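Local coordinates for putative dioxygenase (Nostoc punctiforme, PDB 2PEB) that probably acts as a metal-dependent, ring-cleaving dioxygenase of the Dopa 4,5-dioxygenase family and binds a zinc ion, at the interface of chains A and B. Coordinates in Å, arbitrary orientation; residue numbers count along the deposited sequence, not the author numbering. Chains: chain A/B, putative dioxygenase.

The interface of chains A and B. Residues chain A 66, 70-71, 74, 100; chain B 12, 66, 100.
A:Phe66 and B:Phe66 meet near the two-fold axis of the deposited pair of Dopa 4,5-dioxygenase family chains; the structure alone does not show whether this pair persists in solution. The long axes of the two side chains cross at about a right angle, but the ring planes are roughly parallel and offset, overlapping at one corner. There CE2 of A:Phe66 and CE2 of B:Phe66 come within 3.3 Å, a close carbon contact. Each phenylalanine opens helix 66-76 of its own chain and points its ring over the boundary, CG anti to the backbone N (chi1 -179° in A:Phe66, -177° in B:Phe66). Within chain A, CG2 of A:Val70 lies over one face of the A:Phe66 ring toward its rim, while the other branch, CG1, turns to the partner and meets the B:Phe66 ring edge-on and in plane, 3.9 Å from CZ.

The next turn of that helix lines one face of B:Phe66, the one opposite A:Phe66. A:Pro71 turns its CG–CD edge toward this face, CG standing over the rim 3.8 Å from CE2 of B:Phe66. A:Met74, a selenomethionine, runs antiparallel alongside the phenyl group, with SE 3.9 Å from CZ of B:Phe66. The same selenium also faces CE2 of B:Phe12 at 4.0 Å. B:Phe12, on strand 12-17, supports the phenyl ring from within chain B, because CD1 of B:Phe66 sits above the centre of its face.

A bend at chi3 (111°) swings the A:Met74 methyl toward strand 100-102 of the partner, where CE lies 3.7 Å from CD2 of B:Leu100. That leucine branch also reaches CD2 of A:Leu100, 3.9 Å away, so the two equivalent leucines pair across the axis. All these side chains meet through carbon and selenium. At the rim, main-chain N and O atoms of the helices and strands flank them without bonding across among the residues described, though polar links from residues beside the patch are not excluded.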
ATOM      1  N   PHE A  66      10.401  -5.448   2.972  1.00 26.67           N
ATOM      2  CA  PHE A  66       9.077  -4.955   2.689  1.00 24.85           C
ATOM      3  C   PHE A  66       8.398  -4.563   3.988  1.00 26.47           C
ATOM      4  O   PHE A  66       7.869  -3.426   4.092  1.00 22.86           O
ATOM      5  CB  PHE A  66       8.269  -5.974   1.861  1.00 24.52           C
ATOM      6  CG  PHE A  66       6.930  -5.521   1.526  1.00 21.72           C
ATOM      7  CD1 PHE A  66       6.686  -4.791   0.369  1.00 22.45           C
ATOM      8  CD2 PHE A  66       5.858  -5.820   2.368  1.00 22.29           C
ATOM      9  CE1 PHE A  66       5.426  -4.368   0.057  1.00 22.23           C
ATOM     10  CE2 PHE A  66       4.594  -5.388   2.052  1.00 21.02           C
ATOM     11  CZ  PHE A  66       4.364  -4.643   0.899  1.00 25.62           C
ATOM     12  N   VAL A  70       8.148  -0.309   4.157  1.00 24.48           N
ATOM     13  CA  VAL A  70       6.812   0.135   3.816  1.00 24.44           C
ATOM     14  C   VAL A  70       6.060   0.652   5.073  1.00 22.73           C
ATOM     15  O   VAL A  70       5.579   1.787   5.094  1.00 25.14           O
ATOM     16  CB  VAL A  70       6.026  -0.922   3.037  1.00 22.87           C
ATOM     17  CG1 VAL A  70       4.572  -0.438   2.809  1.00 24.22           C
ATOM     18  CG2 VAL A  70       6.721  -1.179   1.651  1.00 26.51           C
ATOM     19  N   PRO A  71       6.097  -0.115   6.180  1.00 25.26           N
ATOM     20  CA  PRO A  71       5.547   0.487   7.430  1.00 25.68           C
ATOM     21  C   PRO A  71       6.225   1.782   7.872  1.00 24.35           C
ATOM     22  O   PRO A  71       5.544   2.704   8.346  1.00 23.95           O
ATOM     23  CB  PRO A  71       5.660  -0.642   8.435  1.00 23.54           C
ATOM     24  CG  PRO A  71       5.701  -1.905   7.612  1.00 24.12           C
ATOM     25  CD  PRO A  71       6.523  -1.506   6.398  1.00 21.47           C
HETATM   26  N   MSE A  74       4.767   4.435   5.724  1.00 28.34           N
HETATM   27  CA  MSE A  74       3.398   4.651   6.180  1.00 27.87           C
HETATM   28  C   MSE A  74       3.295   5.753   7.206  1.00 24.98           C
HETATM   29  O   MSE A  74       2.400   6.605   7.179  1.00 26.15           O
HETATM   30  CB  MSE A  74       2.812   3.374   6.760  1.00 26.06           C
HETATM   31  CG  MSE A  74       2.212   2.432   5.681  1.00 27.34           C
HETATM   32 SE   MSE A  74       1.936   0.589   6.111  0.75 22.92          SE
HETATM   33  CE  MSE A  74       0.100   0.674   6.111  1.00 24.20           C
ATOM     34  N   LEU A 100       0.736  -0.717  -4.918  1.00 27.84           N
ATOM     35  CA  LEU A 100      -0.039  -0.026  -3.894  1.00 26.53           C
ATOM     36  C   LEU A 100       0.423   1.408  -3.819  1.00 27.27           C
ATOM     37  O   LEU A 100       1.550   1.717  -4.238  1.00 26.77           O
ATOM     38  CB  LEU A 100       0.154  -0.711  -2.538  1.00 27.81           C
ATOM     39  CG  LEU A 100       1.513  -0.677  -1.890  1.00 28.10           C
ATOM     40  CD1 LEU A 100       1.803   0.695  -1.248  1.00 28.29           C
ATOM     41  CD2 LEU A 100       1.610  -1.877  -0.883  1.00 38.31           C
TER
ATOM     42  N   PHE B  12      -1.918  -4.772  11.987  1.00 25.05           N
ATOM     43  CA  PHE B  12      -2.565  -4.134  10.861  1.00 21.88           C
ATOM     44  C   PHE B  12      -3.988  -4.670  10.661  1.00 24.02           C
ATOM     45  O   PHE B  12      -4.281  -5.805  11.043  1.00 27.28           O
ATOM     46  CB  PHE B  12      -1.795  -4.407   9.552  1.00 26.43           C
ATOM     47  CG  PHE B  12      -0.401  -3.886   9.561  1.00 23.66           C
ATOM     48  CD1 PHE B  12       0.628  -4.630  10.120  1.00 26.73           C
ATOM     49  CD2 PHE B  12      -0.128  -2.613   9.043  1.00 21.53           C
ATOM     50  CE1 PHE B  12       1.934  -4.130  10.148  1.00 27.93           C
ATOM     51  CE2 PHE B  12       1.189  -2.092   9.043  1.00 21.37           C
ATOM     52  CZ  PHE B  12       2.201  -2.827   9.612  1.00 25.83           C
ATOM     53  N   PHE B  66       2.691  -8.916   7.817  1.00 26.76           N
ATOM     54  CA  PHE B  66       2.539  -7.822   6.868  1.00 26.69           C
ATOM     55  C   PHE B  66       3.155  -8.178   5.504  1.00 26.47           C
ATOM     56  O   PHE B  66       2.519  -7.919   4.446  1.00 25.92           O
ATOM     57  CB  PHE B  66       3.163  -6.565   7.450  1.00 26.60           C
ATOM     58  CG  PHE B  66       3.009  -5.352   6.582  1.00 27.14           C
ATOM     59  CD1 PHE B  66       1.827  -4.569   6.597  1.00 24.16           C
ATOM     60  CD2 PHE B  66       4.027  -4.966   5.728  1.00 29.38           C
ATOM     61  CE1 PHE B  66       1.668  -3.428   5.814  1.00 22.78           C
ATOM     62  CE2 PHE B  66       3.863  -3.840   4.929  1.00 25.29           C
ATOM     63  CZ  PHE B  66       2.704  -3.046   5.018  1.00 25.15           C
ATOM     64  N   LEU B 100      -2.406   2.554   3.522  1.00 25.05           N
ATOM     65  CA  LEU B 100      -2.171   2.414   2.104  1.00 26.37           C
ATOM     66  C   LEU B 100      -3.386   1.802   1.441  1.00 25.49           C
ATOM     67  O   LEU B 100      -4.221   1.183   2.096  1.00 26.59           O
ATOM     68  CB  LEU B 100      -0.970   1.476   1.922  1.00 28.67           C
ATOM     69  CG  LEU B 100      -1.072  -0.009   2.314  1.00 27.73           C
ATOM     70  CD1 LEU B 100      -1.765  -0.823   1.305  1.00 30.99           C
ATOM     71  CD2 LEU B 100       0.326  -0.636   2.613  1.00 30.92           C
TER